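PDB 6SBF: MstE from Scytonema sp. PCC 10023, which probably cyclises prenylated precursors of merosterol-type natural products, acting as a monodomain class II (type II) terpene cyclase that builds complex isoprenoid scaffolds. Local coordinates for residues W44-N49 / A54-E59; V65-A70 / T112-Q117; T257-N262 / Y330-G335; G303-S308 / A354-S359; I344-H347 / F351-A354. The protein carries 1 engineered substitution. One frame throughout, in Å; residues are numbered along the deposited sequence.

Contact 1. Residues W44-N49 / A54-E59; sequences WWQDFN and ASIGDE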
# COMPACT_ATOMS: atom_id res chain seq x y z
N TRP A 44 9.76 8.54 -13.60
CA TRP A 44 9.30 7.51 -12.64
C TRP A 44 9.49 7.97 -11.20
O TRP A 44 10.50 8.59 -10.87
CB TRP A 44 10.12 6.23 -12.84
CG TRP A 44 9.93 5.53 -14.14
CD1 TRP A 44 10.75 5.58 -15.23
CD2 TRP A 44 8.88 4.62 -14.50
NE1 TRP A 44 10.28 4.78 -16.24
CE2 TRP A 44 9.12 4.18 -15.81
CE3 TRP A 44 7.72 4.21 -13.86
CZ2 TRP A 44 8.28 3.29 -16.46
CZ3 TRP A 44 6.88 3.32 -14.49
CH2 TRP A 44 7.16 2.86 -15.78
N TRP A 45 8.60 7.50 -10.31
CA TRP A 45 8.92 7.37 -8.89
C TRP A 45 9.60 6.02 -8.62
O TRP A 45 9.12 5.00 -9.11
CB TRP A 45 7.63 7.46 -8.08
CG TRP A 45 7.05 8.84 -8.01
CD1 TRP A 45 7.58 9.92 -7.39
CD2 TRP A 45 5.79 9.29 -8.55
NE1 TRP A 45 6.78 11.03 -7.54
CE2 TRP A 45 5.68 10.65 -8.24
CE3 TRP A 45 4.75 8.67 -9.25
CZ2 TRP A 45 4.57 11.41 -8.66
CZ3 TRP A 45 3.65 9.41 -9.68
CH2 TRP A 45 3.56 10.76 -9.35
N GLN A 46 10.73 6.10 -7.94
CA GLN A 46 11.52 4.91 -7.62
C GLN A 46 11.64 4.77 -6.11
O GLN A 46 11.84 5.74 -5.40
CB GLN A 46 12.95 5.07 -8.13
CG GLN A 46 13.09 5.05 -9.63
CD GLN A 46 14.55 5.18 -10.02
OE1 GLN A 46 15.10 6.25 -9.92
NE2 GLN A 46 15.16 4.10 -10.38
N ASP A 47 11.60 3.51 -5.64
CA ASP A 47 11.88 3.27 -4.21
C ASP A 47 12.13 1.79 -4.04
O ASP A 47 11.77 1.00 -4.87
CB ASP A 47 10.78 3.78 -3.28
CG ASP A 47 11.29 4.59 -2.10
OD1 ASP A 47 12.46 4.29 -1.65
OD2 ASP A 47 10.56 5.45 -1.58
N PHE A 48 12.71 1.46 -2.86
CA PHE A 48 13.14 0.12 -2.46
C PHE A 48 14.36 -0.29 -3.25
O PHE A 48 14.58 0.16 -4.38
CB PHE A 48 12.03 -0.92 -2.51
CG PHE A 48 10.84 -0.60 -1.62
CD1 PHE A 48 10.85 -0.96 -0.28
CD2 PHE A 48 9.73 0.08 -2.14
CE1 PHE A 48 9.76 -0.62 0.52
CE2 PHE A 48 8.68 0.39 -1.30
CZ PHE A 48 8.68 0.02 0.02
N ASN A 49 15.16 -1.19 -2.67
CA ASN A 49 16.38 -1.64 -3.36
C ASN A 49 16.75 -3.03 -2.89
O ASN A 49 16.81 -3.27 -1.64
CB ASN A 49 17.53 -0.67 -3.10
CG ASN A 49 18.74 -0.87 -3.98
OD1 ASN A 49 18.72 -1.63 -4.94
ND2 ASN A 49 19.81 -0.24 -3.59
N ALA A 54 17.94 -7.50 -7.55
CA ALA A 54 16.77 -6.99 -8.30
C ALA A 54 16.73 -5.47 -8.43
O ALA A 54 15.78 -4.96 -9.07
CB ALA A 54 15.48 -7.48 -7.70
N SER A 55 17.65 -4.72 -7.85
CA SER A 55 17.74 -3.26 -8.04
C SER A 55 16.50 -2.56 -7.47
O SER A 55 15.92 -3.04 -6.45
CB SER A 55 18.06 -3.02 -9.54
OG SER A 55 18.14 -1.66 -9.89
N ILE A 56 16.12 -1.47 -8.07
CA ILE A 56 15.23 -0.43 -7.47
C ILE A 56 13.82 -0.53 -8.05
O ILE A 56 13.68 -0.73 -9.30
CB ILE A 56 15.85 0.94 -7.66
CG1 ILE A 56 17.13 0.99 -6.82
CG2 ILE A 56 14.88 2.02 -7.27
CD1 ILE A 56 17.99 2.12 -7.15
N GLY A 57 12.80 -0.42 -7.24
CA GLY A 57 11.42 -0.47 -7.78
C GLY A 57 11.07 0.78 -8.60
O GLY A 57 11.46 1.88 -8.23
N ASP A 58 10.27 0.55 -9.65
CA ASP A 58 9.77 1.73 -10.41
C ASP A 58 8.31 1.53 -10.84
O ASP A 58 7.48 2.32 -10.38
CB ASP A 58 10.71 2.13 -11.55
CG ASP A 58 11.13 1.12 -12.59
OD1 ASP A 58 10.47 0.10 -12.81
OD2 ASP A 58 12.18 1.38 -13.27
N GLU A 59 7.98 0.49 -11.61
CA GLU A 59 6.58 0.32 -12.07
C GLU A 59 5.67 0.28 -10.86
O GLU A 59 4.65 0.95 -10.81
CB GLU A 59 6.41 -0.95 -12.89
CG GLU A 59 7.19 -0.97 -14.18
CD GLU A 59 7.20 -2.27 -14.93
OE1 GLU A 59 6.21 -3.04 -14.86
OE2 GLU A 59 8.24 -2.55 -15.63
O HOH W 1 14.24 1.30 -11.09

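Contact 2. Residues V65-A70 / T112-Q117; sequences VGTMLA and TGWALQ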
# COMPACT_ATOMS: atom_id res chain seq x y z
N VAL A 65 2.26 5.30 -5.91
CA VAL A 65 2.33 6.76 -5.62
C VAL A 65 1.26 7.48 -6.46
O VAL A 65 0.63 8.38 -5.92
CB VAL A 65 3.74 7.30 -5.84
CG1 VAL A 65 3.77 8.81 -5.74
CG2 VAL A 65 4.72 6.70 -4.85
N GLY A 66 1.15 7.11 -7.72
CA GLY A 66 0.13 7.77 -8.55
C GLY A 66 -1.24 7.55 -7.98
O GLY A 66 -2.04 8.51 -7.90
N THR A 67 -1.55 6.33 -7.53
CA THR A 67 -2.87 6.06 -6.93
C THR A 67 -3.01 6.92 -5.66
O THR A 67 -4.11 7.49 -5.41
CB THR A 67 -3.02 4.56 -6.66
OG1 THR A 67 -2.96 3.82 -7.88
CG2 THR A 67 -4.34 4.25 -5.96
N MET A 68 -1.98 6.99 -4.83
CA MET A 68 -2.06 7.80 -3.59
C MET A 68 -2.40 9.24 -3.93
O MET A 68 -3.16 9.89 -3.21
CB MET A 68 -0.76 7.73 -2.80
CG MET A 68 -0.42 6.42 -2.16
SD MET A 68 -1.60 5.91 -0.90
CE MET A 68 -2.28 4.45 -1.64
N LEU A 69 -1.79 9.77 -4.98
CA LEU A 69 -1.97 11.22 -5.33
C LEU A 69 -3.25 11.47 -6.11
O LEU A 69 -3.57 12.66 -6.34
CB LEU A 69 -0.74 11.68 -6.11
CG LEU A 69 0.56 11.76 -5.30
CD1 LEU A 69 1.70 12.17 -6.20
CD2 LEU A 69 0.46 12.75 -4.20
N ALA A 70 -3.98 10.44 -6.50
CA ALA A 70 -5.22 10.62 -7.28
C ALA A 70 -6.30 11.33 -6.48
O ALA A 70 -7.25 11.82 -7.08
CB ALA A 70 -5.72 9.28 -7.78
N THR A 112 0.28 -4.98 -10.63
CA THR A 112 -0.77 -4.85 -11.70
C THR A 112 -2.03 -4.22 -11.14
O THR A 112 -2.63 -3.35 -11.79
CB THR A 112 -0.98 -6.21 -12.40
OG1 THR A 112 0.25 -6.64 -12.99
CG2 THR A 112 -2.03 -6.15 -13.44
N GLY A 113 -2.46 -4.62 -9.95
CA GLY A 113 -3.62 -3.99 -9.33
C GLY A 113 -3.45 -2.53 -9.09
O GLY A 113 -4.35 -1.73 -9.44
N TRP A 114 -2.32 -2.10 -8.55
CA TRP A 114 -2.09 -0.66 -8.34
C TRP A 114 -2.07 0.09 -9.67
O TRP A 114 -2.57 1.23 -9.72
CB TRP A 114 -0.80 -0.40 -7.56
CG TRP A 114 -0.93 -0.79 -6.12
CD1 TRP A 114 -0.42 -1.90 -5.50
CD2 TRP A 114 -1.65 -0.07 -5.09
NE1 TRP A 114 -0.80 -1.95 -4.18
CE2 TRP A 114 -1.53 -0.82 -3.89
CE3 TRP A 114 -2.32 1.17 -5.06
CZ2 TRP A 114 -2.15 -0.41 -2.72
CZ3 TRP A 114 -2.91 1.57 -3.88
CH2 TRP A 114 -2.83 0.78 -2.71
N ALA A 115 -1.47 -0.47 -10.68
CA ALA A 115 -1.43 0.17 -12.02
C ALA A 115 -2.85 0.34 -12.53
O ALA A 115 -3.14 1.37 -13.17
CB ALA A 115 -0.60 -0.64 -12.99
N LEU A 116 -3.73 -0.62 -12.29
CA LEU A 116 -5.15 -0.52 -12.67
C LEU A 116 -5.88 0.54 -11.86
O LEU A 116 -6.81 1.18 -12.43
CB LEU A 116 -5.78 -1.90 -12.69
CG LEU A 116 -5.30 -2.84 -13.77
CD1 LEU A 116 -5.78 -4.26 -13.50
CD2 LEU A 116 -5.81 -2.38 -15.15
N GLN A 117 -5.57 0.73 -10.59
CA GLN A 117 -6.16 1.82 -9.80
C GLN A 117 -5.74 3.14 -10.45
O GLN A 117 -6.54 4.09 -10.55
CB GLN A 117 -5.75 1.73 -8.34
CG GLN A 117 -6.35 0.54 -7.60
CD GLN A 117 -6.14 0.68 -6.11
OE1 GLN A 117 -6.67 1.60 -5.48
NE2 GLN A 117 -5.37 -0.24 -5.51

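Contact 3. Residues T257-N262 / Y330-G335; sequences TSKHPN and YDEIEG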
# COMPACT_ATOMS: atom_id res chain seq x y z
N THR A 257 5.09 0.59 17.09
CA THR A 257 5.58 -0.71 16.61
C THR A 257 6.83 -1.09 17.42
O THR A 257 7.47 -0.25 18.02
CB THR A 257 5.79 -0.71 15.08
OG1 THR A 257 6.96 0.06 14.85
CG2 THR A 257 4.59 -0.26 14.29
N SER A 258 7.22 -2.35 17.31
CA SER A 258 8.49 -2.82 17.90
C SER A 258 9.64 -1.97 17.35
O SER A 258 10.57 -1.57 18.11
CB SER A 258 8.66 -4.31 17.61
OG SER A 258 9.79 -4.73 18.29
N LYS A 259 9.63 -1.73 16.06
CA LYS A 259 10.76 -0.99 15.43
C LYS A 259 10.69 0.51 15.75
O LYS A 259 11.72 1.18 15.89
CB LYS A 259 10.71 -1.20 13.92
CG LYS A 259 11.86 -0.60 13.12
CD LYS A 259 13.20 -1.13 13.59
CE LYS A 259 14.33 -0.89 12.60
NZ LYS A 259 15.63 -1.20 13.24
N HIS A 260 9.48 1.04 15.81
CA HIS A 260 9.24 2.48 16.09
C HIS A 260 8.32 2.59 17.28
O HIS A 260 7.11 2.84 17.14
CB HIS A 260 8.65 3.20 14.87
CG HIS A 260 9.58 3.28 13.71
ND1 HIS A 260 10.53 4.26 13.60
CD2 HIS A 260 9.70 2.51 12.62
CE1 HIS A 260 11.16 4.09 12.42
NE2 HIS A 260 10.73 3.00 11.86
N PRO A 261 8.84 2.41 18.51
CA PRO A 261 7.96 2.41 19.67
C PRO A 261 7.36 3.79 19.96
O PRO A 261 6.43 3.86 20.72
CB PRO A 261 8.84 1.89 20.81
CG PRO A 261 10.20 2.15 20.34
CD PRO A 261 10.20 1.97 18.84
N ASN A 262 7.89 4.85 19.34
CA ASN A 262 7.33 6.22 19.48
C ASN A 262 6.62 6.60 18.17
O ASN A 262 6.34 7.79 17.98
CB ASN A 262 8.38 7.27 19.90
CG ASN A 262 8.90 6.95 21.29
OD1 ASN A 262 8.14 7.02 22.25
ND2 ASN A 262 10.14 6.60 21.38
N TYR A 330 17.54 -5.71 6.78
CA TYR A 330 18.63 -6.04 5.81
C TYR A 330 19.79 -5.06 5.99
O TYR A 330 20.96 -5.48 6.07
CB TYR A 330 18.13 -6.00 4.37
CG TYR A 330 19.19 -6.42 3.38
CD1 TYR A 330 19.40 -7.76 3.13
CD2 TYR A 330 19.90 -5.49 2.64
CE1 TYR A 330 20.35 -8.20 2.22
CE2 TYR A 330 20.86 -5.90 1.73
CZ TYR A 330 21.08 -7.25 1.52
OH TYR A 330 21.99 -7.62 0.59
N ASP A 331 19.48 -3.78 6.12
CA ASP A 331 20.54 -2.75 6.16
C ASP A 331 21.32 -2.81 7.48
O ASP A 331 22.41 -2.26 7.55
CB ASP A 331 19.95 -1.37 5.96
CG ASP A 331 19.64 -1.13 4.49
OD1 ASP A 331 20.44 -1.59 3.63
OD2 ASP A 331 18.58 -0.56 4.22
N GLU A 332 20.86 -3.53 8.48
CA GLU A 332 21.51 -3.64 9.80
C GLU A 332 22.35 -4.91 9.94
O GLU A 332 22.99 -5.07 11.00
CB GLU A 332 20.42 -3.65 10.87
CG GLU A 332 19.66 -2.36 10.91
CD GLU A 332 18.57 -2.25 11.94
OE1 GLU A 332 17.90 -1.24 11.88
OE2 GLU A 332 18.40 -3.19 12.77
N ILE A 333 22.21 -5.85 9.01
CA ILE A 333 22.91 -7.17 9.11
C ILE A 333 24.39 -6.94 8.84
O ILE A 333 24.72 -6.31 7.81
CB ILE A 333 22.35 -8.21 8.13
CG1 ILE A 333 20.86 -8.46 8.38
CG2 ILE A 333 23.18 -9.50 8.22
CD1 ILE A 333 20.17 -9.20 7.24
N GLU A 334 25.24 -7.47 9.73
CA GLU A 334 26.71 -7.28 9.62
C GLU A 334 27.29 -8.43 8.80
O GLU A 334 26.92 -9.59 9.07
CB GLU A 334 27.28 -7.20 11.02
CG GLU A 334 26.98 -5.88 11.69
CD GLU A 334 27.87 -5.59 12.89
OE1 GLU A 334 28.18 -6.54 13.64
OE2 GLU A 334 28.25 -4.42 13.06
N GLY A 335 28.14 -8.11 7.83
CA GLY A 335 28.84 -9.11 7.01
C GLY A 335 27.86 -9.85 6.12
O GLY A 335 27.11 -9.16 5.43

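Contact 4. Residues G303-S308 / A354-S359; sequences GSWVSS and ATVVNS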
# COMPACT_ATOMS: atom_id res chain seq x y z
N GLY A 303 9.45 18.34 3.23
CA GLY A 303 8.08 17.92 2.92
C GLY A 303 7.86 16.43 3.05
O GLY A 303 6.72 15.99 2.97
N SER A 304 8.92 15.62 3.19
CA SER A 304 8.82 14.16 3.31
C SER A 304 8.53 13.76 4.77
O SER A 304 8.64 14.57 5.68
CB SER A 304 10.08 13.51 2.84
OG SER A 304 11.17 13.77 3.74
N TRP A 305 8.16 12.51 4.91
CA TRP A 305 8.14 11.87 6.24
C TRP A 305 9.25 10.80 6.24
O TRP A 305 9.58 10.25 5.20
CB TRP A 305 6.79 11.24 6.58
CG TRP A 305 5.77 12.22 7.03
CD1 TRP A 305 5.48 12.57 8.29
CD2 TRP A 305 4.94 13.06 6.18
NE1 TRP A 305 4.60 13.58 8.34
CE2 TRP A 305 4.21 13.87 7.06
CE3 TRP A 305 4.72 13.18 4.82
CZ2 TRP A 305 3.27 14.82 6.60
CZ3 TRP A 305 3.77 14.08 4.35
CH2 TRP A 305 3.06 14.88 5.24
N VAL A 306 9.77 10.49 7.43
CA VAL A 306 10.75 9.40 7.72
C VAL A 306 10.25 8.10 7.09
O VAL A 306 9.14 7.68 7.39
CB VAL A 306 11.03 9.32 9.24
CG1 VAL A 306 11.87 8.14 9.62
CG2 VAL A 306 11.68 10.59 9.76
N SER A 307 11.09 7.41 6.33
CA SER A 307 10.82 6.08 5.78
C SER A 307 10.40 5.12 6.87
O SER A 307 11.13 4.97 7.89
CB SER A 307 11.98 5.56 5.09
OG SER A 307 12.36 6.46 4.07
N SER A 308 9.30 4.42 6.63
CA SER A 308 8.85 3.35 7.54
C SER A 308 8.03 2.31 6.81
O SER A 308 7.31 1.56 7.46
CB SER A 308 8.16 3.92 8.79
OG SER A 308 7.03 4.72 8.42
N ALA A 354 4.08 9.42 0.12
CA ALA A 354 2.83 9.34 -0.65
C ALA A 354 1.69 8.80 0.21
O ALA A 354 0.55 9.25 0.08
CB ALA A 354 3.06 8.51 -1.89
N THR A 355 2.00 7.79 1.01
CA THR A 355 0.98 7.21 1.89
C THR A 355 0.46 8.26 2.86
O THR A 355 -0.78 8.38 3.08
CB THR A 355 1.58 6.02 2.64
OG1 THR A 355 2.19 5.06 1.78
CG2 THR A 355 0.51 5.32 3.44
N VAL A 356 1.36 8.95 3.53
CA VAL A 356 0.98 9.96 4.52
C VAL A 356 0.14 11.04 3.85
O VAL A 356 -0.93 11.42 4.40
CB VAL A 356 2.17 10.55 5.29
CG1 VAL A 356 1.72 11.67 6.20
CG2 VAL A 356 2.95 9.43 6.02
N VAL A 357 0.60 11.58 2.74
CA VAL A 357 -0.13 12.74 2.16
C VAL A 357 -1.54 12.26 1.75
O VAL A 357 -2.53 12.99 1.97
CB VAL A 357 0.69 13.43 1.07
CG1 VAL A 357 0.70 12.58 -0.11
CG2 VAL A 357 0.13 14.81 0.84
N ASN A 358 -1.69 11.05 1.23
CA ASN A 358 -3.02 10.54 0.89
C ASN A 358 -3.93 10.51 2.12
O ASN A 358 -5.10 10.93 2.08
CB ASN A 358 -2.88 9.20 0.22
CG ASN A 358 -4.19 8.49 0.06
OD1 ASN A 358 -4.68 7.90 1.00
ND2 ASN A 358 -4.73 8.51 -1.16
N SER A 359 -3.41 10.00 3.24
CA SER A 359 -4.24 9.86 4.46
C SER A 359 -4.68 11.25 4.91
O SER A 359 -5.79 11.40 5.41
CB SER A 359 -3.51 9.06 5.53
OG SER A 359 -2.43 9.79 6.16

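Contact 5. Residues I344-H347 / F351-A354; sequences IFDH and FTTA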
# COMPACT_ATOMS: atom_id res chain seq x y z
N ILE A 344 13.31 -4.87 4.16
CA ILE A 344 13.82 -3.64 3.50
C ILE A 344 12.83 -2.49 3.68
O ILE A 344 11.70 -2.70 4.08
CB ILE A 344 14.18 -3.96 2.04
CG1 ILE A 344 12.96 -4.26 1.18
CG2 ILE A 344 15.23 -5.07 1.98
CD1 ILE A 344 13.30 -4.14 -0.27
N PHE A 345 13.29 -1.31 3.34
CA PHE A 345 12.42 -0.12 3.44
C PHE A 345 12.61 0.78 2.22
O PHE A 345 13.46 0.55 1.35
CB PHE A 345 12.66 0.62 4.77
CG PHE A 345 14.02 1.24 4.90
CD1 PHE A 345 14.27 2.54 4.60
CD2 PHE A 345 15.04 0.51 5.51
CE1 PHE A 345 15.52 3.10 4.76
CE2 PHE A 345 16.30 1.07 5.67
CZ PHE A 345 16.51 2.38 5.32
N ASP A 346 11.77 1.78 2.20
CA ASP A 346 11.73 2.77 1.11
C ASP A 346 12.79 3.84 1.35
O ASP A 346 12.53 4.87 1.97
CB ASP A 346 10.34 3.37 1.02
CG ASP A 346 9.80 3.99 2.31
OD1 ASP A 346 9.96 3.42 3.42
OD2 ASP A 346 9.14 5.06 2.19
N HIS A 347 14.02 3.58 0.87
CA HIS A 347 15.17 4.44 1.18
C HIS A 347 14.97 5.88 0.69
O HIS A 347 15.59 6.79 1.23
CB HIS A 347 16.44 3.86 0.58
CG HIS A 347 16.39 3.63 -0.89
ND1 HIS A 347 15.65 2.57 -1.49
CD2 HIS A 347 16.93 4.39 -1.90
CE1 HIS A 347 15.80 2.73 -2.84
NE2 HIS A 347 16.61 3.80 -3.09
N PHE A 351 7.62 6.23 -0.96
CA PHE A 351 6.47 5.33 -0.68
C PHE A 351 5.80 5.82 0.60
O PHE A 351 4.54 5.94 0.64
CB PHE A 351 6.97 3.89 -0.60
CG PHE A 351 5.92 2.84 -0.84
CD1 PHE A 351 5.12 2.35 0.19
CD2 PHE A 351 5.70 2.37 -2.12
CE1 PHE A 351 4.23 1.32 -0.08
CE2 PHE A 351 4.80 1.37 -2.39
CZ PHE A 351 4.08 0.81 -1.35
N THR A 352 6.55 6.08 1.67
CA THR A 352 5.97 6.57 2.93
C THR A 352 5.29 7.92 2.73
O THR A 352 4.18 8.11 3.20
CB THR A 352 7.05 6.62 4.04
OG1 THR A 352 7.58 5.32 4.32
CG2 THR A 352 6.46 7.15 5.33
N THR A 353 6.00 8.85 2.12
CA THR A 353 5.44 10.21 1.98
C THR A 353 4.12 10.19 1.19
O THR A 353 3.20 10.89 1.58
CB THR A 353 6.51 11.10 1.33
OG1 THR A 353 7.61 11.22 2.24
CG2 THR A 353 5.98 12.51 1.12
N ALA A 354 4.08 9.42 0.12
CA ALA A 354 2.83 9.34 -0.65
C ALA A 354 1.69 8.80 0.21
O ALA A 354 0.55 9.25 0.08
CB ALA A 354 3.06 8.51 -1.89

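Contact 1. Residues W44-N49 / A54-E59
Asp-47 and Gly-57 form the tight part of this contact, an antiparallel hydrogen-bonded pair. Asp-47 N donates to Gly-57 O at 3.1 Å and 149°; the return bond from Gly-57 N to Asp-47 O (2.9 Å) is bent and weak, and the same N-H reaches Phe-48 O in another weak bond. Close CA-H...O contacts flank this pair: Gln-46 CA lies 3.1 Å from Gly-57 O, and Ile-56 CA lies 3.2 Å from Phe-48 O. At the buried end, one face of the Trp-44 ring takes Asp-58 CB near its rim, and Trp-44 CZ3 reaches Glu-59 CA at 3.9 Å. Strands 47-50 and 55-57 thus make a beta hairpin, with a classic bulge where Ala-54 and Ser-55 both face Phe-50, and it runs straight into helix 59-69. The carboxylates of Asp-58 and Glu-59 turn to salt bridges with Arg-91. The side carrying Gln-46 and Ile-56, both partly exposed, is looser and holds a water. There Ile-56 CG2 rests on Gln-46 CB at 3.7 Å, the two side chains crossing obliquely. Beside them the water accepts from Gln-46 NE2, donates to Ile-56 O at 2.8 Å and gives a weak bond to Asp-58 OD2.

Contact 2. Residues V65-A70 / T112-Q117
Trp-114 sets its CG beside the backbone N and opposite the carbonyl carbon (chi1 -72°), which swings the six-membered ring across to helix 59-69, where Thr-67 and Met-68 meet it. Met-68 begins with a similar first torsion, then folds at chi2 (-64°) and again at chi3, and this double bend returns its CE methyl to the indole. Met-68 CE lies 3.7 Å from Trp-114 CZ3 and nearly as close to CH2, an apolar contact that is oblique to the ring. Thr-67 works at the rim: its CB sits in the ring plane, 3.8 Å from Trp-114 CE3, and its CG2 is 3.7 Å from CZ3. The Thr-67 hydroxyl approaches Trp-114 O and Gln-117 CB without bonding to that carbonyl; its hydrogen bond goes back along its own helix to Ala-63 O. Thr-67 CG2 is also 3.6 Å from Gln-117 OE1, while Gln-117 NE2 stands 3.3 Å above the Trp-114 ring plane, toward the rim. A leucine in place of Trp-114 would probably leave Met-68 CE and the Thr-67 methyl without the indole carbons they touch, opening a gap between the helices. The two short helical segments run in roughly the same direction, 37° apart with axes 8.8 Å distant, as neighbours in the alpha6-alpha6 barrel. Tyr-64 adds an edge-to-face ring contact to Trp-114, helix 128-138 covers Leu-116, and helix 350-363 packs against Val-65 and Met-68.

Contact 3. Residues T257-N262 / Y330-G335
A surface salt bridge between two loops, Lys-259 to Glu-332, is the whole of this contact. One loop links helices 235-248 and 265-275 and the other joins strands 328-329 and 342-344; the backbones stay far apart, with Lys-259 CA and Glu-332 CA 12.4 Å from each other, and only long side chains bridge the distance. Lys-259 puts its CG anti to the backbone N (chi1 -176°), kinks once at chi2 (58°) and then runs out straight. Glu-332, at the end of a short 3-10 turn, comes from the opposite direction with its chain extended beyond CG. Lys-259 NZ meets Glu-332 OE1 at 2.6 Å, on the syn lone pair of that oxygen. Glu-332 OE2 is farther, 3.4 Å from Lys-259 NZ, so the ammonium is held unequally by the carboxylate. The Lys-259 charge has a second partner in the ring of Tyr-329, a cation-pi contact, and its chain also lies against Tyr-310. Beside it, His-260 NE2 bonds to the Tyr-310 hydroxyl. The loop around the lysine is shaped by an ST motif, in which His-260 N donates to Thr-257 OG1 at 2.9 Å and 152°.

Contact 4. Residues G303-S308 / A354-S359
Trp-305 lays its indole flat over Val-356, whose CG1 methyl sits almost exactly at the middle of the six-membered ring. The methyl is 3.3 Å from the centroid and only 5° off the ring normal, which defines a close CH-pi contact over the face. Its nearest ring atom is CE2, with Val-356 CG1 to Trp-305 CE2 measuring 3.4 Å, and the other five carbons of that ring are scarcely farther. Val-356 CB follows over the CD2-CE3 side, 3.7 Å from Trp-305 CE3. The valine's first torsion (174°) places CG1 opposite the backbone N, projecting off helix 350-363 into the ring, while Val-356 CG2 stays 4.1 Å from Trp-305 CG. Val-357 adds a looser touch, with its N 4.3 Å from Trp-305 CZ3. The sequence Gln-299 to Gly-303 to Trp-305 fits the QW motif of the squalene-hopene cyclase family. As that motif leads one to expect, Trp-305 packs on Gln-299, whose NE2 bonds to Gly-303 O, and Trp-305 NE1 bonds to Leu-295 O in the last turn of helix 282-298. Replacing Trp-305 by an alanine would probably strip Val-356 CG1 of its aromatic cover and leave Leu-295 O without its indole donor. Ser-27 and Ala-31 of helix 18-37 also touch the indole. Across the contact itself the attraction is apolar and dispersive, with no hydrogen bond between the segments, so the fit between them rests on ring and methyl shape, while the bond from NE1 to helix 282-298 helps set the turn of the indole.

Contact 5. Residues I344-H347 / F351-A354
An inverse gamma turn centred on Asp-346 leads from strand 342-344 toward the first turn of helix 350-363, and its aspartate grips Thr-352 there with one carboxylate oxygen. Thr-352 OG1 donates to Asp-346 OD2 at 2.7 Å, meeting it on the syn side and 18° out of the carboxylate plane. Thr-352 N donates to the same oxygen, Asp-346 OD2, at 2.8 Å, but from well above that plane. OD2 therefore takes two bonds from one residue, which fixes the carboxylate against the helix start. The chi1 of Asp-346 (55°) wedges CG between its own N and carbonyl carbon, which directs the carboxylate at the helix. The two side chains cross at about a right angle. Phe-351 contributes its CB, 3.8 Å from Asp-346 CB, while its ring leads away to stack on Tyr-64 and to meet Phe-48 edge-to-face; the N-H of Phe-351 is used by Asp-47 OD2. The loop before strand 311-313 closes the arrangement: Ala-309 N bonds to Asp-346 OD1, giving the second oxygen a partner of its own, and Ser-308 N donates to the Thr-352 hydroxyl. That hydroxyl consequently gives one bond and receives another, and the oxygen it does not bond to, Asp-346 OD1, lies 3.2 Å from Thr-352 OG1.

How the contacts relate
Contacts 1 and 2 come first along the chain, and strand 55-57 of contact 1 leads directly into helix 59-69 of contact 2, where Trp-45 packs on Val-65 and Leu-69. Later, contacts 3 and 4 interleave, and contacts 4 and 5 share Ala-354 and helix 350-363, with centres about 8 Å apart. That helix and the loop before it join early and late parts of the chain: Phe-48 O packs on His-347 CE1 (3.2 Å), and Met-68 O makes a probable hydrogen bond to Asn-358 ND2 (2.9 Å). Contact 3 touches contact 5 through Asp-331 and Phe-345 and contact 4 through His-260 and Ser-308, so the barrel's packing extends to its surface loops.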